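Local structure of acyl-coenzyme A oxidase 3 (5YS9) at residues R319-A324 against R353-L358; F315-F320 against W417-I422; F361-K366 against D635-S640. The protein catalyses the FAD-dependent oxidation of acyl-CoA to trans-2-enoyl-CoA with release of hydrogen peroxide, a step of peroxisomal fatty acid beta-oxidation. All coordinates share one frame; numbering follows the deposited sequence.

Interaction 1 of 3, residues R319-A324 against R353-L358; sequences RFITIA and RRLLPL. With FAD (flavin-adenine dinucleotide), chain D.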
loop_
_atom_site.group_PDB
_atom_site.type_symbol
_atom_site.label_atom_id
_atom_site.label_comp_id
_atom_site.label_asym_id
_atom_site.label_seq_id
_atom_site.Cartn_x
_atom_site.Cartn_y
_atom_site.Cartn_z
ATOM N N ARG A 319 -12.702 -3.143 10.507
ATOM C CA ARG A 319 -13.629 -3.272 9.393
ATOM C C ARG A 319 -13.044 -4.258 8.379
ATOM O O ARG A 319 -13.701 -5.219 7.980
ATOM C CB ARG A 319 -13.847 -1.903 8.771
ATOM C CG ARG A 319 -14.959 -1.799 7.734
ATOM C CD ARG A 319 -14.880 -0.454 6.988
ATOM N NE ARG A 319 -15.379 -0.567 5.615
ATOM C CZ ARG A 319 -15.236 0.346 4.660
ATOM N NH1 ARG A 319 -14.578 1.479 4.877
ATOM N NH2 ARG A 319 -15.751 0.090 3.459
ATOM N N PHE A 320 -11.851 -3.966 7.918
ATOM C CA PHE A 320 -11.183 -4.778 6.925
ATOM C C PHE A 320 -10.753 -6.162 7.361
ATOM O O PHE A 320 -10.853 -7.110 6.614
ATOM C CB PHE A 320 -10.134 -3.948 6.206
ATOM C CG PHE A 320 -10.743 -2.779 5.518
ATOM C CD1 PHE A 320 -11.399 -2.948 4.327
ATOM C CD2 PHE A 320 -10.776 -1.551 6.120
ATOM C CE1 PHE A 320 -12.011 -1.894 3.711
ATOM C CE2 PHE A 320 -11.394 -0.493 5.514
ATOM C CZ PHE A 320 -12.015 -0.666 4.307
ATOM N N ILE A 321 -10.289 -6.266 8.587
ATOM C CA ILE A 321 -9.994 -7.552 9.158
ATOM C C ILE A 321 -11.265 -8.368 9.270
ATOM O O ILE A 321 -11.239 -9.562 9.084
ATOM C CB ILE A 321 -9.210 -7.460 10.480
ATOM C CG1 ILE A 321 -8.518 -8.777 10.769
ATOM C CG2 ILE A 321 -10.113 -7.132 11.643
ATOM C CD1 ILE A 321 -7.428 -9.139 9.805
ATOM N N THR A 322 -12.369 -7.727 9.610
ATOM C CA THR A 322 -13.642 -8.415 9.589
ATOM C C THR A 322 -14.079 -8.842 8.196
ATOM O O THR A 322 -14.496 -9.961 8.005
ATOM C CB THR A 322 -14.754 -7.615 10.276
ATOM O OG1 THR A 322 -14.382 -7.341 11.615
ATOM C CG2 THR A 322 -16.011 -8.396 10.304
ATOM N N ILE A 323 -13.942 -7.969 7.213
ATOM C CA ILE A 323 -14.237 -8.345 5.800
ATOM C C ILE A 323 -13.427 -9.578 5.371
ATOM O O ILE A 323 -14.015 -10.593 4.879
ATOM C CB ILE A 323 -14.002 -7.172 4.827
ATOM C CG1 ILE A 323 -15.093 -6.114 5.038
ATOM C CG2 ILE A 323 -13.984 -7.647 3.372
ATOM C CD1 ILE A 323 -14.676 -4.752 4.505
ATOM N N ALA A 324 -12.108 -9.512 5.581
ATOM C CA ALA A 324 -11.215 -10.616 5.105
ATOM C C ALA A 324 -11.486 -11.926 5.782
ATOM O O ALA A 324 -11.451 -12.951 5.110
ATOM C CB ALA A 324 -9.752 -10.276 5.263
ATOM N N ARG A 353 -1.964 -17.448 9.343
ATOM C CA ARG A 353 -0.810 -16.593 9.598
ATOM C C ARG A 353 -0.914 -15.214 8.970
ATOM O O ARG A 353 -0.428 -14.246 9.511
ATOM C CB ARG A 353 0.475 -17.264 9.145
ATOM C CG ARG A 353 1.032 -18.253 10.134
ATOM C CD ARG A 353 2.178 -19.015 9.527
ATOM N NE ARG A 353 2.932 -19.745 10.521
ATOM C CZ ARG A 353 3.882 -19.215 11.266
ATOM N NH1 ARG A 353 4.202 -17.948 11.127
ATOM N NH2 ARG A 353 4.512 -19.957 12.139
ATOM N N ARG A 354 -1.488 -15.141 7.786
ATOM C CA ARG A 354 -1.719 -13.862 7.144
ATOM C C ARG A 354 -2.677 -12.959 7.897
ATOM O O ARG A 354 -2.456 -11.773 7.968
ATOM C CB ARG A 354 -2.254 -14.060 5.737
ATOM C CG ARG A 354 -1.319 -14.775 4.798
ATOM C CD ARG A 354 -1.257 -14.046 3.477
ATOM N NE ARG A 354 -1.996 -14.741 2.447
ATOM C CZ ARG A 354 -2.744 -14.151 1.534
ATOM N NH1 ARG A 354 -3.373 -14.881 0.647
ATOM N NH2 ARG A 354 -2.852 -12.843 1.509
ATOM N N LEU A 355 -3.760 -13.511 8.419
ATOM C CA LEU A 355 -4.807 -12.687 8.990
ATOM C C LEU A 355 -4.940 -12.677 10.496
ATOM O O LEU A 355 -5.247 -11.661 11.080
ATOM C CB LEU A 355 -6.153 -13.056 8.382
ATOM C CG LEU A 355 -6.328 -12.954 6.875
ATOM C CD1 LEU A 355 -7.725 -13.389 6.500
ATOM C CD2 LEU A 355 -6.048 -11.549 6.389
ATOM N N LEU A 356 -4.736 -13.810 11.138
ATOM C CA LEU A 356 -5.048 -13.872 12.588
ATOM C C LEU A 356 -4.144 -12.983 13.481
ATOM O O LEU A 356 -4.639 -12.411 14.449
ATOM C CB LEU A 356 -5.100 -15.304 13.087
ATOM C CG LEU A 356 -6.185 -16.146 12.416
ATOM C CD1 LEU A 356 -6.149 -17.565 12.974
ATOM C CD2 LEU A 356 -7.593 -15.580 12.539
ATOM N N PRO A 357 -2.843 -12.831 13.124
ATOM C CA PRO A 357 -1.964 -11.918 13.861
ATOM C C PRO A 357 -2.416 -10.468 13.747
ATOM O O PRO A 357 -2.305 -9.699 14.714
ATOM C CB PRO A 357 -0.607 -12.121 13.201
ATOM C CG PRO A 357 -0.653 -13.504 12.673
ATOM C CD PRO A 357 -2.070 -13.677 12.195
ATOM N N LEU A 358 -2.988 -10.136 12.589
ATOM C CA LEU A 358 -3.431 -8.796 12.314
ATOM C C LEU A 358 -4.726 -8.532 13.059
ATOM O O LEU A 358 -4.960 -7.417 13.493
ATOM C CB LEU A 358 -3.570 -8.575 10.804
ATOM C CG LEU A 358 -2.281 -8.865 9.976
ATOM C CD1 LEU A 358 -2.438 -8.667 8.482
ATOM C CD2 LEU A 358 -1.168 -7.975 10.454
HETATM P PA FAD D . -8.419 -17.247 -4.811
HETATM O O1A FAD D . -7.690 -18.100 -5.778
HETATM O O2A FAD D . -9.605 -17.758 -4.091
HETATM O O5B FAD D . -7.469 -16.720 -3.670
HETATM C C5B FAD D . -8.041 -15.815 -2.739
HETATM C C4B FAD D . -7.128 -15.716 -1.546
HETATM O O4B FAD D . -7.022 -16.999 -0.946
HETATM C C3B FAD D . -5.755 -15.332 -2.033
HETATM O O3B FAD D . -5.197 -14.349 -1.184
HETATM C C2B FAD D . -4.938 -16.579 -1.894
HETATM O O2B FAD D . -3.605 -16.243 -1.529
HETATM C C1B FAD D . -5.662 -17.367 -0.828
HETATM N N9A FAD D . -5.474 -18.768 -1.204
HETATM C C8A FAD D . -6.086 -19.394 -2.213
HETATM N N7A FAD D . -5.658 -20.666 -2.300
HETATM C C5A FAD D . -4.744 -20.862 -1.343
HETATM C C6A FAD D . -3.896 -21.976 -0.886
HETATM N N6A FAD D . -3.933 -23.183 -1.477
HETATM N N1A FAD D . -3.082 -21.745 0.151
HETATM C C2A FAD D . -3.033 -20.554 0.753
HETATM N N3A FAD D . -3.767 -19.499 0.396
HETATM C C4A FAD D . -4.622 -19.597 -0.628
HETATM N N1 FAD D . -9.414 -13.412 -15.250
HETATM C C2 FAD D . -9.600 -13.732 -16.538
HETATM O O2 FAD D . -9.761 -14.911 -16.827
HETATM N N3 FAD D . -9.600 -12.838 -17.517
HETATM C C4 FAD D . -9.424 -11.557 -17.286
HETATM O O4 FAD D . -9.436 -10.760 -18.212
HETATM C C4X FAD D . -9.218 -11.111 -15.907
HETATM N N5 FAD D . -9.031 -9.825 -15.608
HETATM C C5X FAD D . -8.858 -9.444 -14.340
HETATM C C6 FAD D . -8.691 -8.103 -14.073
HETATM C C7 FAD D . -8.514 -7.685 -12.779
HETATM C C7M FAD D . -8.319 -6.231 -12.494
HETATM C C8 FAD D . -8.510 -8.677 -11.686
HETATM C C8M FAD D . -8.316 -8.233 -10.273
HETATM C C9 FAD D . -8.672 -10.017 -11.952
HETATM C C9A FAD D . -8.855 -10.441 -13.247
HETATM N N10 FAD D . -9.026 -11.802 -13.539
HETATM C C10 FAD D . -9.223 -12.149 -14.870
HETATM C "C1'" FAD D . -9.047 -12.837 -12.504
HETATM C "C2'" FAD D . -7.722 -13.047 -11.769
HETATM O "O2'" FAD D . -6.852 -13.862 -12.546
HETATM C "C3'" FAD D . -7.963 -13.689 -10.402
HETATM O "O3'" FAD D . -8.349 -12.664 -9.511
HETATM C "C4'" FAD D . -6.758 -14.383 -9.787
HETATM O "O4'" FAD D . -6.052 -15.062 -10.814
HETATM C "C5'" FAD D . -7.150 -15.450 -8.776
HETATM O "O5'" FAD D . -7.534 -14.964 -7.500
HETATM P P FAD D . -8.948 -15.371 -6.890
HETATM O O1P FAD D . -9.810 -14.172 -6.792
HETATM O O2P FAD D . -9.441 -16.542 -7.642
HETATM O O3P FAD D . -8.685 -15.780 -5.381
#

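Interaction 2 of 3, residues F315-F320 against W417-I422; sequences FVSQRF and WTCANI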
loop_
_atom_site.group_PDB
_atom_site.type_symbol
_atom_site.label_atom_id
_atom_site.label_comp_id
_atom_site.label_asym_id
_atom_site.label_seq_id
_atom_site.Cartn_x
_atom_site.Cartn_y
_atom_site.Cartn_z
ATOM N N PHE A 315 -10.283 1.607 14.808
ATOM C CA PHE A 315 -11.563 1.798 14.202
ATOM C C PHE A 315 -11.639 1.451 12.713
ATOM O O PHE A 315 -12.647 0.910 12.282
ATOM C CB PHE A 315 -12.031 3.236 14.431
ATOM C CG PHE A 315 -12.586 3.478 15.810
ATOM C CD1 PHE A 315 -13.674 2.729 16.283
ATOM C CD2 PHE A 315 -12.026 4.443 16.649
ATOM C CE1 PHE A 315 -14.201 2.971 17.543
ATOM C CE2 PHE A 315 -12.534 4.679 17.926
ATOM C CZ PHE A 315 -13.620 3.949 18.369
ATOM N N VAL A 316 -10.596 1.759 11.937
ATOM C CA VAL A 316 -10.540 1.373 10.531
ATOM C C VAL A 316 -10.151 -0.090 10.368
ATOM O O VAL A 316 -10.768 -0.789 9.596
ATOM C CB VAL A 316 -9.617 2.295 9.689
ATOM C CG1 VAL A 316 -9.518 1.846 8.215
ATOM C CG2 VAL A 316 -10.180 3.685 9.719
ATOM N N SER A 317 -9.107 -0.529 11.048
ATOM C CA SER A 317 -8.608 -1.880 10.863
ATOM C C SER A 317 -9.650 -2.983 11.078
ATOM O O SER A 317 -9.671 -3.944 10.309
ATOM C CB SER A 317 -7.404 -2.152 11.770
ATOM O OG SER A 317 -6.290 -1.415 11.331
ATOM N N GLN A 318 -10.465 -2.842 12.123
ATOM C CA GLN A 318 -11.477 -3.826 12.486
ATOM C C GLN A 318 -12.467 -4.140 11.341
ATOM O O GLN A 318 -13.014 -5.263 11.225
ATOM C CB GLN A 318 -12.246 -3.361 13.727
ATOM C CG GLN A 318 -12.976 -2.036 13.537
ATOM C CD GLN A 318 -13.873 -1.627 14.702
ATOM O OE1 GLN A 318 -14.085 -2.361 15.635
ATOM N NE2 GLN A 318 -14.411 -0.443 14.613
ATOM N N ARG A 319 -12.702 -3.143 10.507
ATOM C CA ARG A 319 -13.629 -3.272 9.393
ATOM C C ARG A 319 -13.044 -4.258 8.379
ATOM O O ARG A 319 -13.701 -5.219 7.980
ATOM C CB ARG A 319 -13.847 -1.903 8.771
ATOM C CG ARG A 319 -14.959 -1.799 7.734
ATOM C CD ARG A 319 -14.880 -0.454 6.988
ATOM N NE ARG A 319 -15.379 -0.567 5.615
ATOM C CZ ARG A 319 -15.236 0.346 4.660
ATOM N NH1 ARG A 319 -14.578 1.479 4.877
ATOM N NH2 ARG A 319 -15.751 0.090 3.459
ATOM N N PHE A 320 -11.851 -3.966 7.918
ATOM C CA PHE A 320 -11.183 -4.778 6.925
ATOM C C PHE A 320 -10.753 -6.162 7.361
ATOM O O PHE A 320 -10.853 -7.110 6.614
ATOM C CB PHE A 320 -10.134 -3.948 6.206
ATOM C CG PHE A 320 -10.743 -2.779 5.518
ATOM C CD1 PHE A 320 -11.399 -2.948 4.327
ATOM C CD2 PHE A 320 -10.776 -1.551 6.120
ATOM C CE1 PHE A 320 -12.011 -1.894 3.711
ATOM C CE2 PHE A 320 -11.394 -0.493 5.514
ATOM C CZ PHE A 320 -12.015 -0.666 4.307
ATOM N N TRP A 417 0.906 3.153 10.236
ATOM C CA TRP A 417 1.478 2.242 9.240
ATOM C C TRP A 417 0.857 0.832 9.265
ATOM O O TRP A 417 0.589 0.243 8.213
ATOM C CB TRP A 417 2.986 2.083 9.407
ATOM C CG TRP A 417 3.848 3.108 8.777
ATOM C CD1 TRP A 417 3.659 3.772 7.565
ATOM C CD2 TRP A 417 5.072 3.575 9.293
ATOM N NE1 TRP A 417 4.700 4.626 7.330
ATOM C CE2 TRP A 417 5.598 4.510 8.360
ATOM C CE3 TRP A 417 5.799 3.295 10.459
ATOM C CZ2 TRP A 417 6.816 5.163 8.566
ATOM C CZ3 TRP A 417 7.026 3.951 10.652
ATOM C CH2 TRP A 417 7.506 4.874 9.712
ATOM N N THR A 418 0.649 0.301 10.459
ATOM C CA THR A 418 0.067 -0.999 10.602
ATOM C C THR A 418 -1.362 -1.050 10.035
ATOM O O THR A 418 -1.684 -2.001 9.334
ATOM C CB THR A 418 0.117 -1.477 12.061
ATOM O OG1 THR A 418 1.484 -1.724 12.408
ATOM C CG2 THR A 418 -0.635 -2.795 12.213
ATOM N N CYS A 419 -2.179 -0.021 10.306
ATOM C CA CYS A 419 -3.506 0.052 9.752
ATOM C C CYS A 419 -3.454 0.000 8.210
ATOM O O CYS A 419 -4.245 -0.702 7.586
ATOM C CB CYS A 419 -4.301 1.292 10.268
ATOM S SG CYS A 419 -5.969 1.479 9.522
ATOM N N ALA A 420 -2.515 0.736 7.620
ATOM C CA ALA A 420 -2.292 0.691 6.181
ATOM C C ALA A 420 -1.972 -0.715 5.743
ATOM O O ALA A 420 -2.544 -1.200 4.790
ATOM C CB ALA A 420 -1.201 1.679 5.745
ATOM N N ASN A 421 -1.077 -1.386 6.450
ATOM C CA ASN A 421 -0.663 -2.716 6.016
ATOM C C ASN A 421 -1.830 -3.706 6.068
ATOM O O ASN A 421 -1.869 -4.644 5.282
ATOM C CB ASN A 421 0.494 -3.236 6.880
ATOM C CG ASN A 421 1.728 -2.370 6.789
ATOM O OD1 ASN A 421 1.957 -1.715 5.774
ATOM N ND2 ASN A 421 2.535 -2.367 7.854
ATOM N N ILE A 422 -2.721 -3.521 7.045
ATOM C CA ILE A 422 -3.835 -4.428 7.282
ATOM C C ILE A 422 -4.870 -4.272 6.173
ATOM O O ILE A 422 -5.373 -5.259 5.612
ATOM C CB ILE A 422 -4.513 -4.170 8.658
ATOM C CG1 ILE A 422 -3.608 -4.639 9.814
ATOM C CG2 ILE A 422 -5.880 -4.879 8.730
ATOM C CD1 ILE A 422 -4.146 -4.299 11.197
#

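Interaction 3 of 3, residues F361-K366 against D635-S640; sequences FTYAMK and DAFGLS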
loop_
_atom_site.group_PDB
_atom_site.type_symbol
_atom_site.label_atom_id
_atom_site.label_comp_id
_atom_site.label_asym_id
_atom_site.label_seq_id
_atom_site.Cartn_x
_atom_site.Cartn_y
_atom_site.Cartn_z
ATOM N N PHE A 361 -3.368 -7.879 16.224
ATOM C CA PHE A 361 -2.774 -6.564 16.172
ATOM C C PHE A 361 -3.820 -5.478 16.323
ATOM O O PHE A 361 -3.583 -4.488 16.974
ATOM C CB PHE A 361 -2.057 -6.391 14.842
ATOM C CG PHE A 361 -0.821 -5.563 14.917
ATOM C CD1 PHE A 361 -0.807 -4.379 15.604
ATOM C CD2 PHE A 361 0.323 -5.967 14.278
ATOM C CE1 PHE A 361 0.324 -3.619 15.663
ATOM C CE2 PHE A 361 1.457 -5.212 14.324
ATOM C CZ PHE A 361 1.461 -4.042 15.024
ATOM N N THR A 362 -4.967 -5.645 15.690
ATOM C CA THR A 362 -6.009 -4.638 15.795
ATOM C C THR A 362 -6.566 -4.485 17.202
ATOM O O THR A 362 -6.769 -3.386 17.647
ATOM C CB THR A 362 -7.063 -4.675 14.653
ATOM O OG1 THR A 362 -8.383 -4.577 15.182
ATOM C CG2 THR A 362 -6.925 -5.896 13.809
ATOM N N TYR A 363 -6.748 -5.584 17.914
ATOM C CA TYR A 363 -7.182 -5.529 19.302
ATOM C C TYR A 363 -6.141 -4.800 20.125
ATOM O O TYR A 363 -6.469 -4.012 20.992
ATOM C CB TYR A 363 -7.325 -6.932 19.876
ATOM C CG TYR A 363 -8.692 -7.556 19.776
ATOM C CD1 TYR A 363 -9.290 -7.770 18.547
ATOM C CD2 TYR A 363 -9.374 -7.959 20.908
ATOM C CE1 TYR A 363 -10.532 -8.349 18.453
ATOM C CE2 TYR A 363 -10.612 -8.541 20.817
ATOM C CZ TYR A 363 -11.185 -8.733 19.589
ATOM O OH TYR A 363 -12.417 -9.311 19.502
ATOM N N ALA A 364 -4.881 -5.094 19.839
ATOM C CA ALA A 364 -3.740 -4.512 20.519
ATOM C C ALA A 364 -3.649 -3.010 20.325
ATOM O O ALA A 364 -3.289 -2.280 21.234
ATOM C CB ALA A 364 -2.462 -5.179 20.059
ATOM N N MET A 365 -3.948 -2.553 19.124
ATOM C CA MET A 365 -3.998 -1.136 18.867
ATOM C C MET A 365 -4.978 -0.484 19.834
ATOM O O MET A 365 -4.625 0.466 20.514
ATOM C CB MET A 365 -4.399 -0.834 17.444
ATOM C CG MET A 365 -3.279 -0.944 16.417
ATOM S SD MET A 365 -4.016 -1.127 14.782
ATOM C CE MET A 365 -2.548 -0.823 13.898
ATOM N N LYS A 366 -6.192 -0.997 19.932
ATOM C CA LYS A 366 -7.137 -0.397 20.882
ATOM C C LYS A 366 -6.607 -0.380 22.364
ATOM O O LYS A 366 -6.717 0.628 23.047
ATOM C CB LYS A 366 -8.525 -1.070 20.760
ATOM C CG LYS A 366 -9.695 -0.345 21.412
ATOM C CD LYS A 366 -9.831 1.130 20.961
ATOM C CE LYS A 366 -11.171 1.755 21.393
ATOM N NZ LYS A 366 -11.401 1.504 22.855
ATOM N N ASP A 635 -17.173 -10.619 15.346
ATOM C CA ASP A 635 -18.519 -10.148 15.721
ATOM C C ASP A 635 -18.469 -9.263 16.926
ATOM O O ASP A 635 -19.366 -8.426 17.050
ATOM C CB ASP A 635 -19.502 -11.283 16.019
ATOM C CG ASP A 635 -19.997 -11.991 14.761
ATOM O OD1 ASP A 635 -19.852 -11.479 13.610
ATOM O OD2 ASP A 635 -20.550 -13.083 14.938
ATOM N N ALA A 636 -17.443 -9.435 17.792
ATOM C CA ALA A 636 -17.249 -8.547 18.959
ATOM C C ALA A 636 -17.108 -7.040 18.658
ATOM O O ALA A 636 -17.461 -6.193 19.536
ATOM C CB ALA A 636 -16.089 -9.007 19.813
ATOM N N PHE A 637 -16.640 -6.698 17.443
ATOM C CA PHE A 637 -16.556 -5.281 17.028
ATOM C C PHE A 637 -17.933 -4.620 16.880
ATOM O O PHE A 637 -18.032 -3.415 16.946
ATOM C CB PHE A 637 -15.836 -5.128 15.722
ATOM C CG PHE A 637 -14.441 -5.686 15.700
ATOM C CD1 PHE A 637 -13.467 -5.241 16.595
ATOM C CD2 PHE A 637 -14.064 -6.588 14.703
ATOM C CE1 PHE A 637 -12.154 -5.747 16.518
ATOM C CE2 PHE A 637 -12.755 -7.079 14.609
ATOM C CZ PHE A 637 -11.802 -6.672 15.526
ATOM N N GLY A 638 -18.987 -5.402 16.652
ATOM C CA GLY A 638 -20.355 -4.880 16.572
ATOM C C GLY A 638 -20.641 -3.966 15.391
ATOM O O GLY A 638 -21.373 -2.998 15.511
ATOM N N LEU A 639 -20.063 -4.276 14.251
ATOM C CA LEU A 639 -20.236 -3.471 13.056
ATOM C C LEU A 639 -21.448 -3.975 12.297
ATOM O O LEU A 639 -21.517 -5.138 11.988
ATOM C CB LEU A 639 -18.993 -3.582 12.168
ATOM C CG LEU A 639 -17.669 -3.049 12.768
ATOM C CD1 LEU A 639 -16.500 -3.371 11.877
ATOM C CD2 LEU A 639 -17.758 -1.544 13.045
ATOM N N SER A 640 -22.389 -3.091 11.990
ATOM C CA SER A 640 -23.485 -3.426 11.106
ATOM C C SER A 640 -22.977 -3.422 9.659
ATOM O O SER A 640 -21.861 -2.950 9.352
ATOM C CB SER A 640 -24.643 -2.431 11.253
ATOM O OG SER A 640 -24.235 -1.130 10.844
#

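Interaction 1 of 3, residues R319-A324 against R353-L358
This helix pair belongs to the C-alpha1 domain and borders the FAD pocket. Ile321 and Ala324 of helix 300-330 pack on Leu355 and Leu358 of helix 349-385. Ile321 reaches across with its CD1 methyl. With CG1 opposite the backbone N (chi1 -160°), CD1 is carried across to helix 349-385. CD1 lies 3.6 Å from Leu355 O and 4.0 Å from Leu358 CB, so one methyl rests on both backbone and side chain. One turn on, the Ala324 methyl meets the branched end of Leu355. Ala324 CB is 3.9 Å from Leu355 CD1 and 4.1 Å from Leu355 CD2. Apart from the Leu355 carbonyl oxygen at Ile321 CD1, the groups that meet are hydrocarbon. The two segments are tilted neighbours in the helical bundle of the acyl-CoA oxidase fold, running nearly opposite ways at 144°, with axes 10.4 Å apart. Pro357 has no backbone N-H to give, and helix 349-385 is kinked here; Leu358 N makes only a weak bond to Leu355 O. Cys426 of helix 391-428 packs on both Ile321 and Ala324. Next to Leu355, Arg354 points its guanidinium at the adenosine ribose of FAD. Its chain bends at chi2 and chi3 and presents an edge of the flat group. Arg354 NH1 donates to FAD O3B at 2.6 Å, with an N-H...O angle of 156°. FAD O2B lies equally near NH1 and close to the guanidinium plane. With an alanine here, the ribose would probably lose this N-H donor and be set freer to shift in its pocket. Asn459 of the second subunit packs against Arg354, and that subunit also binds this FAD through Thr163, Ser169 and Asp457.

Interaction 2 of 3, residues F315-F320 against W417-I422
The flat groups lie beside the touching residues Val316, Ser317, Cys419 and Ile422. The Arg319 guanidinium carries Phe320 CZ over the centre of one face, 3.3 Å above its plane. Arg319 NE is bonded to Ile644 O, which helps to fix the rotation of the group. The Phe320 ring leads away from helix 391-428 and meets the ring of Phe441. The Gln318 amide is used within its own helix. Its NE2 donates back to Phe315 O at 3.2 Å, with the acceptor near the amide plane.

Across the contact, Cys419 holds SG anti to its backbone N (chi1 177°), which extends the sulfur toward helix 300-330. SG lies 3.7 Å from Val316 CB and 3.4 Å from Ser317 OG. The hydroxyl of Ser317 is itself bonded to Ser313 O, one turn back in its own helix. Ile422 comes in from the next turn, and its CD1 tip is 3.6 Å from Ser317 OG. It also touches the CB of the same serine. Ser317 thus sits between Cys419 and Ile422. Ser317 and Cys419 are both short, which fits the 5.6 Å between Ser317 CA and Cys419 CA. Trp448 of helix 441-448 packs on Val316 and Cys419 at one border, while Thr362 and Met365 of helix 349-385 pack on Ser317. The axes run almost parallel, at 17° and 9.3 Å apart. This is close packing of long helices in the buried core of the C-alpha1 domain, part of the helical bundle of the acyl-CoA oxidase and dehydrogenase fold.

Interaction 3 of 3, residues F361-K366 against D635-S640
Tyr363 and Phe637 form an oblique aromatic pair. Their ring centroids are 5.5 Å apart and their planes stand at 57°. Phe637 CZ and CE1 both come to 3.6 Å of Tyr363 CE1. Phe637 keeps CG beside its own backbone N (chi1 -57°), and its ring end swings in toward helix 349-385. Its CZ also lies 4.0 Å from Thr362 OG1, so the ring tip spans two neighbouring residues of the helix. The Ala636 methyl packs against the tyrosine hydroxyl, with Ala636 CB 3.7 Å from Tyr363 OH. In the fold, the contact seats the loop between helices 630-635 and 641-644, in the C-terminal part of the chain, on the C-alpha1 helices. Leu45 of helix 38-46 packs on both Tyr363 and Phe637.

Tyr363 OH is hydrogen-bonded to Tyr633 O, just before the loop, so a polar bond also ties helix 349-385 to that region. On the loop side, Asp635 makes salt bridges to Arg326 and Arg31. Residues 635-638 form a type I turn, closed by Gly638 N to Asp635 O at 3.1 Å. Gly638 takes a positive phi as the chain leaves the helix, and Ser640 occupies the N-cap of the next one.

Overall arrangement
The three contacts lie close together, with centres about 9 to 10 Å apart. Interactions 1 and 2 share helix 300-330, including Arg319 and Phe320. Interactions 1 and 3 share helix 349-385. Helices 300-330, 349-385 and 391-428 follow one another in the chain, and all four segments of interactions 1 and 2 fall in the C-alpha1 range. Interaction 3 adds a loop from far later in the sequence. Both segments of interaction 1 precede those of interaction 3, whereas the segments of interactions 2 and 3 are interleaved along the chain. Phe637 joins the groups, touching Gln318, Ile321 and Thr322. Together they form one continuous packed core, with the FAD pocket at the interaction 1 side.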